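Local coordinates for aminotransferase (Streptomyces pactum, PDB 4ZM4), which belongs to the class-III aminotransferases, pyridoxal-5'-phosphate-dependent enzymes of the fold-type I family, at residues V143-G148 with A214-P219. The protein carries 1 engineered substitution. Sequence-based numbering, arbitrary orientation.
Sequences VVTFEG and AVIVEP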
ATOM      1  N   VAL B 143      -5.637  15.453  16.029  1.00 13.32           N
ATOM      2  CA  VAL B 143      -6.649  14.651  15.326  1.00 13.47           C
ATOM      3  C   VAL B 143      -7.515  13.878  16.318  1.00 14.07           C
ATOM      4  O   VAL B 143      -7.002  13.359  17.313  1.00 15.00           O
ATOM      5  CB  VAL B 143      -6.005  13.678  14.329  1.00 13.36           C
ATOM      6  CG1 VAL B 143      -7.035  12.737  13.699  1.00 13.66           C
ATOM      7  CG2 VAL B 143      -5.266  14.436  13.241  1.00 12.31           C
ATOM      8  N   VAL B 144      -8.821  13.810  16.042  1.00 13.96           N
ATOM      9  CA  VAL B 144      -9.778  13.124  16.897  1.00 14.71           C
ATOM     10  C   VAL B 144     -10.212  11.809  16.242  1.00 15.61           C
ATOM     11  O   VAL B 144     -10.505  11.776  15.028  1.00 17.94           O
ATOM     12  CB  VAL B 144     -11.038  13.972  17.134  1.00 14.93           C
ATOM     13  CG1 VAL B 144     -12.099  13.170  17.883  1.00 14.76           C
ATOM     14  CG2 VAL B 144     -10.700  15.273  17.889  1.00 15.30           C
ATOM     15  N   THR B 145     -10.208  10.734  17.032  1.00 15.29           N
ATOM     16  CA  THR B 145     -10.682   9.431  16.592  1.00 15.83           C
ATOM     17  C   THR B 145     -11.782   8.927  17.529  1.00 16.48           C
ATOM     18  O   THR B 145     -12.008   9.502  18.599  1.00 17.83           O
ATOM     19  CB  THR B 145      -9.548   8.401  16.609  1.00 14.61           C
ATOM     20  OG1 THR B 145      -9.056   8.265  17.938  1.00 14.15           O
ATOM     21  CG2 THR B 145      -8.424   8.811  15.729  1.00 14.35           C
ATOM     22  N   PHE B 146     -12.452   7.856  17.140  1.00 16.48           N
ATOM     23  CA  PHE B 146     -13.412   7.206  18.033  1.00 16.83           C
ATOM     24  C   PHE B 146     -12.970   5.782  18.345  1.00 16.85           C
ATOM     25  O   PHE B 146     -12.435   5.081  17.497  1.00 16.85           O
ATOM     26  CB  PHE B 146     -14.831   7.229  17.430  1.00 16.95           C
ATOM     27  CG  PHE B 146     -15.388   8.617  17.262  1.00 16.69           C
ATOM     28  CD1 PHE B 146     -16.105   9.222  18.280  1.00 16.00           C
ATOM     29  CD2 PHE B 146     -15.210   9.315  16.068  1.00 17.28           C
ATOM     30  CE1 PHE B 146     -16.656  10.481  18.110  1.00 16.11           C
ATOM     31  CE2 PHE B 146     -15.736  10.607  15.912  1.00 17.97           C
ATOM     32  CZ  PHE B 146     -16.473  11.181  16.936  1.00 16.61           C
ATOM     33  N   GLU B 147     -13.297   5.326  19.542  1.00 18.28           N
ATOM     34  CA  GLU B 147     -12.901   4.016  20.000  1.00 17.95           C
ATOM     35  C   GLU B 147     -13.527   2.904  19.183  1.00 17.73           C
ATOM     36  O   GLU B 147     -14.759   2.833  19.006  1.00 17.22           O
ATOM     37  CB  GLU B 147     -13.271   3.818  21.466  1.00 18.97           C
ATOM     38  CG  GLU B 147     -12.604   2.572  22.039  1.00 20.28           C
ATOM     39  CD  GLU B 147     -12.909   2.361  23.495  1.00 20.78           C
ATOM     40  OE1 GLU B 147     -14.064   2.610  23.891  1.00 21.85           O
ATOM     41  OE2 GLU B 147     -12.001   1.932  24.223  1.00 24.56           O
ATOM     42  N   GLY B 148     -12.657   2.009  18.715  1.00 17.94           N
ATOM     43  CA  GLY B 148     -13.050   0.874  17.864  1.00 17.07           C
ATOM     44  C   GLY B 148     -12.980   1.193  16.375  1.00 17.06           C
ATOM     45  O   GLY B 148     -13.025   0.292  15.567  1.00 16.26           O
ATOM     46  N   ALA B 214      -8.480  17.738  12.435  1.00 20.01           N
ATOM     47  CA  ALA B 214      -9.450  16.808  11.819  1.00 19.23           C
ATOM     48  C   ALA B 214     -10.134  15.916  12.836  1.00 19.08           C
ATOM     49  O   ALA B 214      -9.568  15.543  13.846  1.00 19.65           O
ATOM     50  CB  ALA B 214      -8.777  15.946  10.755  1.00 19.66           C
ATOM     51  N   VAL B 215     -11.369  15.560  12.532  1.00 19.54           N
ATOM     52  CA  VAL B 215     -12.009  14.425  13.122  1.00 18.33           C
ATOM     53  C   VAL B 215     -12.079  13.344  12.043  1.00 19.56           C
ATOM     54  O   VAL B 215     -12.700  13.546  10.988  1.00 20.60           O
ATOM     55  CB  VAL B 215     -13.413  14.745  13.569  1.00 18.00           C
ATOM     56  CG1 VAL B 215     -14.041  13.507  14.195  1.00 18.25           C
ATOM     57  CG2 VAL B 215     -13.404  15.912  14.560  1.00 18.82           C
ATOM     58  N   ILE B 216     -11.479  12.178  12.304  1.00 18.65           N
ATOM     59  CA  ILE B 216     -11.629  11.057  11.390  1.00 18.46           C
ATOM     60  C   ILE B 216     -12.620  10.054  11.982  1.00 18.32           C
ATOM     61  O   ILE B 216     -12.623   9.851  13.216  1.00 18.81           O
ATOM     62  CB  ILE B 216     -10.278  10.399  11.029  1.00 19.99           C
ATOM     63  CG1 ILE B 216     -10.460   9.311   9.968  1.00 19.31           C
ATOM     64  CG2 ILE B 216      -9.603   9.815  12.263  1.00 21.24           C
ATOM     65  CD1 ILE B 216      -9.205   8.986   9.179  1.00 19.75           C
ATOM     66  N   VAL B 217     -13.451   9.445  11.117  1.00 15.32           N
ATOM     67  CA  VAL B 217     -14.536   8.620  11.584  1.00 15.77           C
ATOM     68  C   VAL B 217     -15.010   7.602  10.533  1.00 15.97           C
ATOM     69  O   VAL B 217     -15.027   7.899   9.335  1.00 16.63           O
ATOM     70  CB  VAL B 217     -15.699   9.517  12.013  1.00 15.54           C
ATOM     71  CG1 VAL B 217     -16.262  10.239  10.817  1.00 15.19           C
ATOM     72  CG2 VAL B 217     -16.778   8.704  12.730  1.00 16.38           C
ATOM     73  N   GLU B 218     -15.335   6.392  10.982  1.00 15.19           N
ATOM     74  CA  GLU B 218     -16.080   5.425  10.177  1.00 15.11           C
ATOM     75  C   GLU B 218     -17.534   5.805  10.283  1.00 15.90           C
ATOM     76  O   GLU B 218     -18.154   5.626  11.331  1.00 15.62           O
ATOM     77  CB  GLU B 218     -15.907   3.987  10.683  1.00 14.60           C
ATOM     78  CG  GLU B 218     -14.538   3.371  10.433  1.00 14.08           C
ATOM     79  CD  GLU B 218     -14.488   1.917  10.852  1.00 13.60           C
ATOM     80  OE1 GLU B 218     -15.401   1.132  10.453  1.00 14.13           O
ATOM     81  OE2 GLU B 218     -13.546   1.534  11.586  1.00 12.04           O
ATOM     82  N   PRO B 219     -18.124   6.329   9.186  1.00 18.04           N
ATOM     83  CA  PRO B 219     -19.490   6.863   9.350  1.00 17.99           C
ATOM     84  C   PRO B 219     -20.461   5.782   9.829  1.00 18.31           C
ATOM     85  O   PRO B 219     -21.375   6.080  10.585  1.00 21.11           O
ATOM     86  CB  PRO B 219     -19.853   7.383   7.952  1.00 17.39           C
ATOM     87  CG  PRO B 219     -18.586   7.425   7.195  1.00 17.44           C
ATOM     88  CD  PRO B 219     -17.647   6.453   7.799  1.00 17.45           C
TER
HETATM   89  O   HOH W   1     -12.107   7.446  14.336  1.00 28.47           O
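Val144 grips the neighbouring strand 214-217 with both of its backbone polar groups, its N donating to Ala214 O and its O accepting from Ile216 N, each at 2.9 Å, as the parallel strands cross at -23°. They then part, the CA-CA separation growing from 4.6 Å at Val144/Val215 to 5.5 Å at Thr145/Ile216. At the next position a water bridges them, taking the Phe146 N-H at 2.9 Å and donating to Ile216 O at 2.7 Å. On one face Val144 CB and Val215 CG2 pack side by side. On the other, Ile216 has CG1 anti to its backbone N (chi1 -175°), which puts CG2 3.5 Å from Val144 O and against Thr145 CG2. The Phe146 ring reaches across the widening gap, its CD2 3.7 Å from Val217 CG2 and CE2 close to Val215 CG1, while Ile216 O sits at the ring edge. Both strands belong to the central seven-stranded mixed sheet, continued by strands 190-193 and 247-251; helix 123-138 covers Val143, Ala214 and Ile216. Beyond the strand end, Glu218 lines the pocket of the bound P3B, its carboxylate held by Tyr150 N, Ala222 N and Asn223 ND2. Where the strands part, direct bonding thus gives way to a water bonded to both Phe146 N and Ile216 O, while the ring packs on the valines.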